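Local structure of clavulanic acid biosynthesis oligopeptide binding protein 2 (Streptomyces clavuligerus, 2WOL) at residues 321-326 against 519-524; 362-367 against 513-518; 325-330 against 375-380; 308-313 against 447-452. The protein probably binds oligopeptides as an extracellular solute-binding protein and belongs to the biosynthetic pathway of the beta-lactamase inhibitor clavulanic acid. One frame throughout, in Å; residues are numbered along the deposited sequence. Where two conformers were deposited one is given.

Contact 1: 321-326 against 519-524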
loop_
_atom_site.group_PDB
_atom_site.type_symbol
_atom_site.label_atom_id
_atom_site.label_comp_id
_atom_site.label_asym_id
_atom_site.label_seq_id
_atom_site.Cartn_x
_atom_site.Cartn_y
_atom_site.Cartn_z
ATOM N N VAL A 321 21.290 18.036 -14.824
ATOM C CA VAL A 321 20.097 17.827 -15.641
ATOM C C VAL A 321 18.911 17.529 -14.721
ATOM O O VAL A 321 17.833 18.103 -14.879
ATOM C CB VAL A 321 20.303 16.687 -16.658
ATOM C CG1 VAL A 321 18.971 16.187 -17.206
ATOM C CG2 VAL A 321 21.216 17.150 -17.787
ATOM N N ARG A 322 19.130 16.656 -13.739
ATOM C CA ARG A 322 18.047 16.228 -12.855
ATOM C C ARG A 322 17.572 17.373 -11.969
ATOM O O ARG A 322 16.375 17.545 -11.765
ATOM C CB ARG A 322 18.467 15.014 -12.026
ATOM C CG ARG A 322 18.918 13.832 -12.887
ATOM C CD ARG A 322 18.986 12.530 -12.102
ATOM N NE ARG A 322 19.949 12.559 -11.000
ATOM C CZ ARG A 322 21.222 12.169 -11.092
ATOM N NH1 ARG A 322 21.717 11.733 -12.247
ATOM N NH2 ARG A 322 22.001 12.225 -10.022
ATOM N N ARG A 323 18.515 18.165 -11.462
ATOM C CA ARG A 323 18.170 19.335 -10.651
ATOM C C ARG A 323 17.464 20.414 -11.467
ATOM O O ARG A 323 16.554 21.073 -10.964
ATOM C CB ARG A 323 19.407 19.896 -9.939
ATOM C CG ARG A 323 19.925 18.949 -8.865
ATOM C CD ARG A 323 21.166 19.464 -8.171
ATOM N NE ARG A 323 21.574 18.525 -7.130
ATOM C CZ ARG A 323 22.788 18.469 -6.588
ATOM N NH1 ARG A 323 23.748 19.311 -6.965
ATOM N NH2 ARG A 323 23.043 17.561 -5.657
ATOM N N ALA A 324 17.874 20.587 -12.723
ATOM C CA ALA A 324 17.195 21.515 -13.619
ATOM C C ALA A 324 15.714 21.171 -13.717
ATOM O O ALA A 324 14.861 22.047 -13.624
ATOM C CB ALA A 324 17.837 21.500 -14.997
ATOM N N VAL A 325 15.421 19.885 -13.881
ATOM C CA VAL A 325 14.042 19.417 -13.965
ATOM C C VAL A 325 13.272 19.726 -12.673
ATOM O O VAL A 325 12.130 20.193 -12.724
ATOM C CB VAL A 325 13.976 17.912 -14.304
ATOM C CG1 VAL A 325 12.546 17.382 -14.188
ATOM C CG2 VAL A 325 14.529 17.666 -15.704
ATOM N N GLN A 326 13.905 19.493 -11.524
ATOM C CA GLN A 326 13.260 19.772 -10.241
ATOM C C GLN A 326 12.920 21.261 -10.115
ATOM O O GLN A 326 11.801 21.610 -9.755
ATOM C CB GLN A 326 14.135 19.323 -9.071
ATOM C CG GLN A 326 14.603 17.861 -9.137
ATOM C CD GLN A 326 13.921 16.935 -8.142
ATOM O OE1 GLN A 326 13.101 17.354 -7.318
ATOM N NE2 GLN A 326 14.290 15.661 -8.195
ATOM N N GLU A 519 19.270 14.743 -2.637
ATOM C CA GLU A 519 20.533 15.249 -3.193
ATOM C C GLU A 519 20.820 14.641 -4.573
ATOM O O GLU A 519 21.293 15.332 -5.478
ATOM C CB GLU A 519 21.703 14.989 -2.237
ATOM C CG GLU A 519 21.688 15.865 -0.992
ATOM C CD GLU A 519 22.683 15.419 0.073
ATOM O OE1 GLU A 519 23.407 14.424 -0.150
ATOM O OE2 GLU A 519 22.731 16.071 1.139
ATOM N N HIS A 520 20.518 13.352 -4.733
ATOM C CA HIS A 520 20.655 12.675 -6.030
ATOM C C HIS A 520 19.707 13.237 -7.091
ATOM O O HIS A 520 19.987 13.140 -8.287
ATOM C CB HIS A 520 20.409 11.172 -5.894
ATOM C CG HIS A 520 21.577 10.414 -5.344
ATOM N ND1 HIS A 520 22.717 10.169 -6.079
ATOM C CD2 HIS A 520 21.770 9.827 -4.140
ATOM C CE1 HIS A 520 23.568 9.473 -5.346
ATOM N NE2 HIS A 520 23.018 9.253 -4.165
ATOM N N ALA A 521 18.579 13.795 -6.640
ATOM C CA ALA A 521 17.581 14.436 -7.512
ATOM C C ALA A 521 16.906 13.482 -8.517
ATOM O O ALA A 521 16.333 13.918 -9.518
ATOM C CB ALA A 521 18.178 15.673 -8.219
ATOM N N VAL A 522 16.961 12.184 -8.228
ATOM C CA VAL A 522 16.359 11.174 -9.106
ATOM C C VAL A 522 14.838 11.065 -8.961
ATOM O O VAL A 522 14.169 10.559 -9.859
ATOM C CB VAL A 522 17.013 9.779 -8.942
ATOM C CG1 VAL A 522 18.437 9.784 -9.499
ATOM C CG2 VAL A 522 17.006 9.332 -7.484
ATOM N N LEU A 523 14.300 11.550 -7.841
ATOM C CA LEU A 523 12.853 11.545 -7.618
ATOM C C LEU A 523 12.339 12.964 -7.412
ATOM O O LEU A 523 12.840 13.688 -6.549
ATOM C CB LEU A 523 12.482 10.676 -6.408
ATOM C CG LEU A 523 12.903 9.199 -6.426
ATOM C CD1 LEU A 523 12.441 8.493 -5.162
ATOM C CD2 LEU A 523 12.371 8.485 -7.661
ATOM N N LEU A 524 11.347 13.340 -8.217
ATOM C CA LEU A 524 10.665 14.623 -8.099
ATOM C C LEU A 524 9.292 14.398 -7.465
ATOM O O LEU A 524 8.372 13.911 -8.128
ATOM C CB LEU A 524 10.521 15.288 -9.475
ATOM C CG LEU A 524 9.579 16.489 -9.637
ATOM C CD1 LEU A 524 9.936 17.649 -8.699
ATOM C CD2 LEU A 524 9.579 16.962 -11.081
#
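R322 bends at chi3 (-62°), bringing NE beside the carbonyl oxygen of H520, whereas R323 runs extended from CG to NE toward E519; a kink in Q326 at chi2 (-107°) turns its CD toward A521 and L523. R322 grips H520 O side-on with two nitrogens, NE and NH2 each lying 2.8 Å from it. That oxygen lies in the guanidinium plane, and V522 CG1 covers one face of the group, 3.5 Å from R322 NE. R323 NH2 donates to E519 O at 2.8 Å, while its CG rests on A521 CB. Both hydrogens of the Q326 amide nitrogen are used: NE2 is 3.0 Å from A521 O and from L523 O, above both carbonyl planes, with a straighter bond to L523 (168°). Q326 OE1 meanwhile lies against L524 CD1. Two positive charges therefore converge on the carbonyl end of helix 503-520, probably a favourable match for its dipole. With its positive phi, A521 turns the chain out of the helix. The result is a worked case of a helix C-terminus held by arginines, where the chain passes through a left-handed residue into strand 523-534 of an alpha/beta lobe.

Contact 2: 362-367 against 513-518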
loop_
_atom_site.group_PDB
_atom_site.type_symbol
_atom_site.label_atom_id
_atom_site.label_comp_id
_atom_site.label_asym_id
_atom_site.label_seq_id
_atom_site.Cartn_x
_atom_site.Cartn_y
_atom_site.Cartn_z
ATOM N N LEU A 362 11.964 19.274 4.079
ATOM C CA LEU A 362 13.057 19.055 3.150
ATOM C C LEU A 362 12.638 19.589 1.789
ATOM O O LEU A 362 11.699 19.081 1.178
ATOM C CB LEU A 362 13.408 17.561 3.079
ATOM C CG LEU A 362 14.547 17.117 2.157
ATOM C CD1 LEU A 362 15.900 17.671 2.600
ATOM C CD2 LEU A 362 14.586 15.602 2.082
ATOM N N ASP A 363 13.319 20.642 1.340
ATOM C CA ASP A 363 13.022 21.263 0.054
ATOM C C ASP A 363 14.323 21.749 -0.573
ATOM O O ASP A 363 14.661 22.930 -0.504
ATOM C CB ASP A 363 12.016 22.412 0.229
ATOM C CG ASP A 363 11.540 22.995 -1.095
ATOM O OD1 ASP A 363 11.724 22.354 -2.154
ATOM O OD2 ASP A 363 10.974 24.109 -1.069
ATOM N N LEU A 364 15.056 20.818 -1.176
ATOM C CA LEU A 364 16.368 21.126 -1.732
ATOM C C LEU A 364 16.300 21.980 -2.989
ATOM O O LEU A 364 17.240 22.726 -3.275
ATOM C CB LEU A 364 17.175 19.847 -1.999
ATOM C CG LEU A 364 17.526 18.978 -0.785
ATOM C CD1 LEU A 364 18.478 17.860 -1.197
ATOM C CD2 LEU A 364 18.142 19.797 0.356
ATOM N N TYR A 365 15.193 21.871 -3.727
ATOM C CA TYR A 365 15.030 22.582 -4.996
ATOM C C TYR A 365 13.752 23.424 -5.022
ATOM O O TYR A 365 12.796 23.082 -5.717
ATOM C CB TYR A 365 15.082 21.591 -6.171
ATOM C CG TYR A 365 16.172 20.563 -5.989
ATOM C CD1 TYR A 365 15.863 19.224 -5.738
ATOM C CD2 TYR A 365 17.513 20.941 -6.016
ATOM C CE1 TYR A 365 16.871 18.277 -5.550
ATOM C CE2 TYR A 365 18.520 20.012 -5.819
ATOM C CZ TYR A 365 18.196 18.683 -5.587
ATOM O OH TYR A 365 19.219 17.777 -5.403
ATOM N N PRO A 366 13.733 24.540 -4.268
ATOM C CA PRO A 366 12.504 25.335 -4.207
ATOM C C PRO A 366 12.109 25.891 -5.570
ATOM O O PRO A 366 12.975 26.212 -6.392
ATOM C CB PRO A 366 12.869 26.489 -3.270
ATOM C CG PRO A 366 14.060 26.041 -2.524
ATOM C CD PRO A 366 14.804 25.123 -3.444
ATOM N N THR A 367 10.804 26.013 -5.791
ATOM C CA THR A 367 10.273 26.426 -7.087
ATOM C C THR A 367 9.764 27.876 -7.106
ATOM O O THR A 367 8.834 28.205 -7.844
ATOM C CB THR A 367 9.161 25.470 -7.562
ATOM O OG1 THR A 367 8.133 25.399 -6.567
ATOM C CG2 THR A 367 9.720 24.069 -7.809
ATOM N N VAL A 513 18.741 9.288 5.000
ATOM C CA VAL A 513 18.465 8.571 3.750
ATOM C C VAL A 513 17.676 9.448 2.780
ATOM O O VAL A 513 18.067 9.606 1.626
ATOM C CB VAL A 513 17.699 7.245 3.979
ATOM C CG1 VAL A 513 17.336 6.587 2.649
ATOM C CG2 VAL A 513 18.526 6.288 4.830
ATOM N N GLU A 514 16.572 10.022 3.259
ATOM C CA GLU A 514 15.708 10.832 2.405
ATOM C C GLU A 514 16.452 12.041 1.849
ATOM O O GLU A 514 16.322 12.366 0.661
ATOM C CB GLU A 514 14.456 11.288 3.149
ATOM C CG GLU A 514 13.460 11.984 2.228
ATOM C CD GLU A 514 12.241 12.515 2.949
ATOM O OE1 GLU A 514 12.390 13.094 4.046
ATOM O OE2 GLU A 514 11.134 12.357 2.400
ATOM N N ARG A 515 17.235 12.693 2.708
ATOM C CA ARG A 515 18.044 13.827 2.283
ATOM C C ARG A 515 19.009 13.427 1.167
ATOM O O ARG A 515 19.101 14.115 0.152
ATOM C CB ARG A 515 18.804 14.433 3.469
ATOM C CG ARG A 515 19.691 15.608 3.079
ATOM C CD ARG A 515 20.232 16.345 4.296
ATOM N NE ARG A 515 19.186 17.084 5.003
ATOM C CZ ARG A 515 18.829 18.338 4.732
ATOM N NH1 ARG A 515 19.431 19.015 3.760
ATOM N NH2 ARG A 515 17.865 18.915 5.437
ATOM N N ARG A 516 19.717 12.314 1.347
ATOM C CA ARG A 516 20.675 11.870 0.332
ATOM C C ARG A 516 19.968 11.550 -0.980
ATOM O O ARG A 516 20.473 11.881 -2.048
ATOM C CB ARG A 516 21.457 10.651 0.820
ATOM C CG ARG A 516 22.527 10.975 1.838
ATOM C CD ARG A 516 23.143 9.711 2.397
ATOM N NE ARG A 516 24.253 9.998 3.303
ATOM C CZ ARG A 516 25.529 10.059 2.935
ATOM N NH1 ARG A 516 25.873 9.854 1.669
ATOM N NH2 ARG A 516 26.465 10.328 3.835
ATOM N N VAL A 517 18.795 10.920 -0.894
ATOM C CA VAL A 517 18.005 10.621 -2.089
ATOM C C VAL A 517 17.638 11.904 -2.837
ATOM O O VAL A 517 17.756 11.966 -4.056
ATOM C CB VAL A 517 16.735 9.800 -1.762
ATOM C CG1 VAL A 517 15.833 9.674 -2.989
ATOM C CG2 VAL A 517 17.118 8.423 -1.250
ATOM N N MET A 518 17.216 12.932 -2.101
ATOM C CA MET A 518 16.882 14.203 -2.726
ATOM C C MET A 518 18.116 14.913 -3.290
ATOM O O MET A 518 18.023 15.580 -4.315
ATOM C CB MET A 518 16.071 15.094 -1.778
ATOM C CG MET A 518 14.630 14.596 -1.551
ATOM S SD MET A 518 13.706 14.174 -3.056
ATOM C CE MET A 518 13.625 15.766 -3.879
#
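L362 drives its side chain against helix 503-520, and its two methyls meet very different surroundings. On the buried side, CD2 is wedged between the aliphatic parts of E514 and M518, 3.8 Å from the CG of M518 and about as far from that of E514. L364 adds CD1, which lies 3.7 Å from M518 CB, and Y365 closes this side with a hydrogen bond from OH to M518 O (2.7 Å). The carbonyl oxygen sits at the edge of the phenol ring, near its plane, while L364 CB lies over the centre of one ring face. R323 NE also donates to Y365 OH, so the hydroxyl both gives and accepts.

The solvent side is made differently. R515, an exposed residue, bends at chi3 (-70°), which turns NE back toward the loop; L362 CD1 stands 3.6 Å above the guanidinium plane, over its centre, and R515 NH1 reaches L364 CD2 at 3.7 Å. This is van der Waals cover by a charged group, with no hydrogen bond between the two segments there. By contrast the buried carboxylate of E514 is well supplied, OE1 taking Q360 NE2 and OE2 the backbone N of L351 and F352. Taken together, this is an irregular connection, running from strand 346-347 to helix 375-384, packed by alternate leucines onto a long helix of the solute-binding fold.

Contact 3: 325-330 against 375-380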
loop_
_atom_site.group_PDB
_atom_site.type_symbol
_atom_site.label_atom_id
_atom_site.label_comp_id
_atom_site.label_asym_id
_atom_site.label_seq_id
_atom_site.Cartn_x
_atom_site.Cartn_y
_atom_site.Cartn_z
ATOM N N VAL A 325 15.421 19.885 -13.881
ATOM C CA VAL A 325 14.042 19.417 -13.965
ATOM C C VAL A 325 13.272 19.726 -12.673
ATOM O O VAL A 325 12.130 20.193 -12.724
ATOM C CB VAL A 325 13.976 17.912 -14.304
ATOM C CG1 VAL A 325 12.546 17.382 -14.188
ATOM C CG2 VAL A 325 14.529 17.666 -15.704
ATOM N N GLN A 326 13.905 19.493 -11.524
ATOM C CA GLN A 326 13.260 19.772 -10.241
ATOM C C GLN A 326 12.920 21.261 -10.115
ATOM O O GLN A 326 11.801 21.610 -9.755
ATOM C CB GLN A 326 14.135 19.323 -9.071
ATOM C CG GLN A 326 14.603 17.861 -9.137
ATOM C CD GLN A 326 13.921 16.935 -8.142
ATOM O OE1 GLN A 326 13.101 17.354 -7.318
ATOM N NE2 GLN A 326 14.290 15.661 -8.195
ATOM N N TYR A 327 13.875 22.134 -10.432
ATOM C CA TYR A 327 13.651 23.580 -10.338
ATOM C C TYR A 327 12.585 24.087 -11.305
ATOM O O TYR A 327 11.854 25.025 -10.982
ATOM C CB TYR A 327 14.947 24.349 -10.591
ATOM C CG TYR A 327 15.911 24.383 -9.430
ATOM C CD1 TYR A 327 17.197 23.857 -9.556
ATOM C CD2 TYR A 327 15.552 24.963 -8.214
ATOM C CE1 TYR A 327 18.095 23.892 -8.504
ATOM C CE2 TYR A 327 16.446 25.004 -7.148
ATOM C CZ TYR A 327 17.721 24.468 -7.299
ATOM O OH TYR A 327 18.619 24.501 -6.253
ATOM N N ALA A 328 12.513 23.483 -12.493
ATOM C CA ALA A 328 11.595 23.940 -13.543
ATOM C C ALA A 328 10.200 23.320 -13.464
ATOM O O ALA A 328 9.350 23.584 -14.311
ATOM C CB ALA A 328 12.206 23.714 -14.925
ATOM N N ALA A 329 9.967 22.503 -12.443
ATOM C CA ALA A 329 8.656 21.905 -12.228
ATOM C C ALA A 329 7.673 22.967 -11.749
ATOM O O ALA A 329 7.916 23.646 -10.751
ATOM C CB ALA A 329 8.751 20.766 -11.211
ATOM N N ASP A 330 6.575 23.128 -12.482
ATOM C CA ASP A 330 5.496 24.002 -12.038
ATOM C C ASP A 330 4.589 23.166 -11.146
ATOM O O ASP A 330 3.714 22.455 -11.633
ATOM C CB ASP A 330 4.733 24.573 -13.240
ATOM C CG ASP A 330 3.638 25.559 -12.840
ATOM O OD1 ASP A 330 3.162 25.512 -11.689
ATOM O OD2 ASP A 330 3.251 26.382 -13.697
ATOM N N LEU A 375 13.079 29.310 -12.674
ATOM C CA LEU A 375 13.657 29.103 -13.993
ATOM C C LEU A 375 15.094 29.598 -14.072
ATOM O O LEU A 375 15.890 29.053 -14.833
ATOM C CB LEU A 375 12.782 29.741 -15.078
ATOM C CG LEU A 375 11.303 29.317 -15.100
ATOM C CD1 LEU A 375 10.609 29.877 -16.336
ATOM C CD2 LEU A 375 11.130 27.795 -15.033
ATOM N N ASP A 376 15.432 30.604 -13.267
ATOM C CA ASP A 376 16.823 31.050 -13.160
ATOM C C ASP A 376 17.707 29.922 -12.628
ATOM O O ASP A 376 18.771 29.641 -13.185
ATOM C CB ASP A 376 16.947 32.280 -12.256
ATOM C CG ASP A 376 16.451 33.555 -12.918
ATOM O OD1 ASP A 376 16.266 33.580 -14.156
ATOM O OD2 ASP A 376 16.265 34.551 -12.187
ATOM N N ALA A 377 17.257 29.265 -11.559
ATOM C CA ALA A 377 18.016 28.162 -10.973
ATOM C C ALA A 377 18.118 26.989 -11.942
ATOM O O ALA A 377 19.180 26.382 -12.070
ATOM C CB ALA A 377 17.396 27.719 -9.662
ATOM N N ALA A 378 17.013 26.684 -12.624
ATOM C CA ALA A 378 16.977 25.599 -13.614
ATOM C C ALA A 378 17.965 25.841 -14.754
ATOM O O ALA A 378 18.682 24.923 -15.166
ATOM C CB ALA A 378 15.567 25.411 -14.163
ATOM N N ARG A 379 18.004 27.074 -15.257
ATOM C CA ARG A 379 18.913 27.421 -16.356
ATOM C C ARG A 379 20.372 27.329 -15.930
ATOM O O ARG A 379 21.228 26.911 -16.712
ATOM C CB ARG A 379 18.589 28.805 -16.933
ATOM C CG ARG A 379 17.343 28.807 -17.809
ATOM C CD ARG A 379 16.984 30.188 -18.319
ATOM N NE ARG A 379 15.643 30.180 -18.903
ATOM C CZ ARG A 379 14.607 30.872 -18.435
ATOM N NH1 ARG A 379 14.745 31.665 -17.380
ATOM N NH2 ARG A 379 13.430 30.781 -19.041
ATOM N N ALA A 380 20.650 27.705 -14.684
ATOM C CA ALA A 380 21.997 27.584 -14.141
ATOM C C ALA A 380 22.418 26.118 -14.046
ATOM O O ALA A 380 23.559 25.777 -14.353
ATOM C CB ALA A 380 22.091 28.265 -12.786
#
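Y327 lays one face of its ring over A377, whose CB stands 3.6 Å from the ring centroid and only 11° off the normal, a well-centred CH-pi contact. The motif is close helix-helix packing through alanines: the last turn of helix 319-327 meets the first turns of helix 375-384 in an alpha/beta lobe, and small residues let the backbones come near, with the CA atoms of Y327 and A378 5.1 Å apart. The first torsion of Y327 sets CG anti to its carbonyl carbon (chi1 -78°); Y327 CB itself lies 3.7 Å from A378 N. No hydrogen bond joins the two segments, whose contact is van der Waals; just before 375-380, D374 bonds to the Y327 backbone. L375, whose CB points away, brings CD2 back to within 4.2 Å of A328 CB.

R415 links both partners, giving NH2 to A328 O and accepting R379 NH2 on its own carbonyl. The Y327 ring also makes an edge-to-face contact with that of Y365, a residue of the irregular connection that leads into helix 375-384. The methyl of A378 is shared evenly: its CB lies 3.8 Å from Y327 CB and also 3.8 Å from A328 CB.

Contact 4: 308-313 against 447-452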
loop_
_atom_site.group_PDB
_atom_site.type_symbol
_atom_site.label_atom_id
_atom_site.label_comp_id
_atom_site.label_asym_id
_atom_site.label_seq_id
_atom_site.Cartn_x
_atom_site.Cartn_y
_atom_site.Cartn_z
ATOM N N ALA A 308 10.088 10.012 -11.703
ATOM C CA ALA A 308 11.414 9.431 -11.549
ATOM C C ALA A 308 12.277 9.774 -12.750
ATOM O O ALA A 308 11.794 9.786 -13.877
ATOM C CB ALA A 308 11.312 7.919 -11.386
ATOM N N MET A 309 13.550 10.061 -12.492
ATOM C CA MET A 309 14.531 10.292 -13.549
ATOM C C MET A 309 15.611 9.212 -13.524
ATOM O O MET A 309 16.103 8.838 -12.459
ATOM C CB MET A 309 15.132 11.688 -13.436
ATOM C CG MET A 309 14.206 12.764 -13.976
ATOM S SD MET A 309 14.803 14.435 -13.699
ATOM C CE MET A 309 14.290 14.721 -12.008
ATOM N N GLN A 310 15.960 8.721 -14.712
ATOM C CA GLN A 310 16.761 7.508 -14.867
ATOM C C GLN A 310 18.184 7.813 -15.334
ATOM O O GLN A 310 18.381 8.130 -16.504
ATOM C CB GLN A 310 16.081 6.571 -15.873
ATOM C CG GLN A 310 14.857 5.814 -15.353
ATOM C CD GLN A 310 13.806 6.721 -14.748
ATOM O OE1 GLN A 310 13.678 6.795 -13.529
ATOM N NE2 GLN A 310 13.072 7.436 -15.595
ATOM N N PRO A 311 19.176 7.729 -14.423
ATOM C CA PRO A 311 20.574 7.958 -14.819
ATOM C C PRO A 311 21.084 7.072 -15.962
ATOM O O PRO A 311 22.034 7.457 -16.650
ATOM C CB PRO A 311 21.349 7.677 -13.528
ATOM C CG PRO A 311 20.376 8.033 -12.453
ATOM C CD PRO A 311 19.074 7.482 -12.972
ATOM N N HIS A 312 20.456 5.916 -16.167
ATOM C CA HIS A 312 20.817 5.026 -17.276
ATOM C C HIS A 312 20.352 5.530 -18.649
ATOM O O HIS A 312 20.686 4.938 -19.686
ATOM C CB HIS A 312 20.358 3.582 -17.017
ATOM C CG HIS A 312 18.996 3.462 -16.402
ATOM N ND1 HIS A 312 18.754 3.722 -15.069
ATOM C CD2 HIS A 312 17.812 3.071 -16.931
ATOM C CE1 HIS A 312 17.475 3.509 -14.807
ATOM N NE2 HIS A 312 16.882 3.114 -15.920
ATOM N N ILE A 313 19.597 6.626 -18.651
ATOM C CA ILE A 313 19.131 7.257 -19.881
ATOM C C ILE A 313 19.741 8.658 -19.992
ATOM O O ILE A 313 19.235 9.597 -19.383
ATOM C CB ILE A 313 17.572 7.357 -19.931
ATOM C CG1 ILE A 313 16.893 6.023 -19.570
ATOM C CG2 ILE A 313 17.097 7.912 -21.282
ATOM C CD1 ILE A 313 17.221 4.848 -20.494
ATOM N N GLY A 447 13.665 8.677 -19.978
ATOM C CA GLY A 447 14.479 9.444 -19.039
ATOM C C GLY A 447 13.691 9.936 -17.842
ATOM O O GLY A 447 14.259 10.138 -16.766
ATOM N N LEU A 448 12.390 10.144 -18.048
ATOM C CA LEU A 448 11.459 10.471 -16.969
ATOM C C LEU A 448 10.286 9.501 -16.987
ATOM O O LEU A 448 9.886 9.025 -18.055
ATOM C CB LEU A 448 10.929 11.905 -17.100
ATOM C CG LEU A 448 11.918 13.044 -17.357
ATOM C CD1 LEU A 448 11.915 13.398 -18.840
ATOM C CD2 LEU A 448 11.579 14.268 -16.529
ATOM N N LEU A 449 9.737 9.223 -15.806
ATOM C CA LEU A 449 8.600 8.313 -15.650
ATOM C C LEU A 449 7.620 8.878 -14.638
ATOM O O LEU A 449 8.027 9.312 -13.554
ATOM C CB LEU A 449 9.072 6.935 -15.174
ATOM C CG LEU A 449 9.891 6.092 -16.156
ATOM C CD1 LEU A 449 10.590 4.948 -15.434
ATOM C CD2 LEU A 449 8.980 5.560 -17.268
ATOM N N VAL A 450 6.335 8.866 -14.987
ATOM C CA VAL A 450 5.280 9.279 -14.064
ATOM C C VAL A 450 4.733 8.050 -13.356
ATOM O O VAL A 450 4.377 7.062 -13.999
ATOM C CB VAL A 450 4.109 9.987 -14.795
ATOM C CG1 VAL A 450 2.996 10.374 -13.806
ATOM C CG2 VAL A 450 4.603 11.211 -15.541
ATOM N N THR A 451 4.658 8.104 -12.031
ATOM C CA THR A 451 4.050 7.005 -11.297
ATOM C C THR A 451 3.469 7.436 -9.956
ATOM O O THR A 451 3.607 8.588 -9.551
ATOM C CB THR A 451 5.027 5.804 -11.140
ATOM O OG1 THR A 451 4.282 4.628 -10.801
ATOM C CG2 THR A 451 6.088 6.072 -10.083
ATOM N N ASP A 452 2.788 6.507 -9.297
ATOM C CA ASP A 452 2.380 6.691 -7.913
ATOM C C ASP A 452 2.761 5.443 -7.131
ATOM O O ASP A 452 2.957 4.378 -7.719
ATOM C CB ASP A 452 0.890 7.040 -7.791
ATOM C CG ASP A 452 -0.035 5.881 -8.132
ATOM O OD1 ASP A 452 0.337 4.989 -8.923
ATOM O OD2 ASP A 452 -1.169 5.880 -7.607
#
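A308 and L449 form an antiparallel hydrogen-bonded pair, with A308 N to L449 O and L449 N to A308 O both at 2.9 Å. M309 and L448 follow as a non-hydrogen-bonded pair, their side chains side by side and pointing the same way, M309 CG 4.0 Å from L448 CD2. One further backbone bond, Q310 N to G447 O (3.0 Å), continues the ladder past the end of strand 303-309. Between these bonds, L448 CA and M309 CA make C-H...O contacts to A308 O and G447 O.

The next layer is the side chain of Q310. A bend at chi2 (54°) turns CD back toward the strand; the Q310 side chain crosses that of L449 at about a right angle, and NE2 lies 3.5 Å from L449 CG. From there NE2 donates to A308 O at 3.2 Å, reaching it from above the carbonyl plane (60° out), while L449 N approaches the same oxygen in plane. L446 O takes a second bond from NE2.

Further out, a type I turn from Q310 to I313, closed by I313 N to Q310 O, folds the chain back until I313 CG2 rests 3.8 Å from G447 CA. M309 N bonds to V522 O on one edge of this strand pair, and L448 pairs with G396 on the other, so the two strands are interior to the mixed sheet.

The chemistry implies that the buried amide is probably held against rotation, since its nitrogen donates to A308 O and L446 O; A308 O in turn accepts from two donors, Q310 NE2 and L449 N, and so ties turn and ladder together.

Read from the N terminus, contact 4 opens first, at 308-313 on strand 303-309; helix 319-327 follows and supplies both 321-326 for contact 1 and 325-330 for contact 3. The loop of contact 3 closes soonest, at helix 375-384, and is nested within that of contact 4, which closes at strand 448-453. Contact 2 starts at 362-367, crosses contacts 3 and 4, and closes on helix 503-520, nested inside contact 1, which closes last. Contacts 1 and 4 also cross, and both reach the same sheet. Together they tie three neighbouring strands (448-453, 303-309 and 523-534), the helices packed on them and an irregular connection into one lobe.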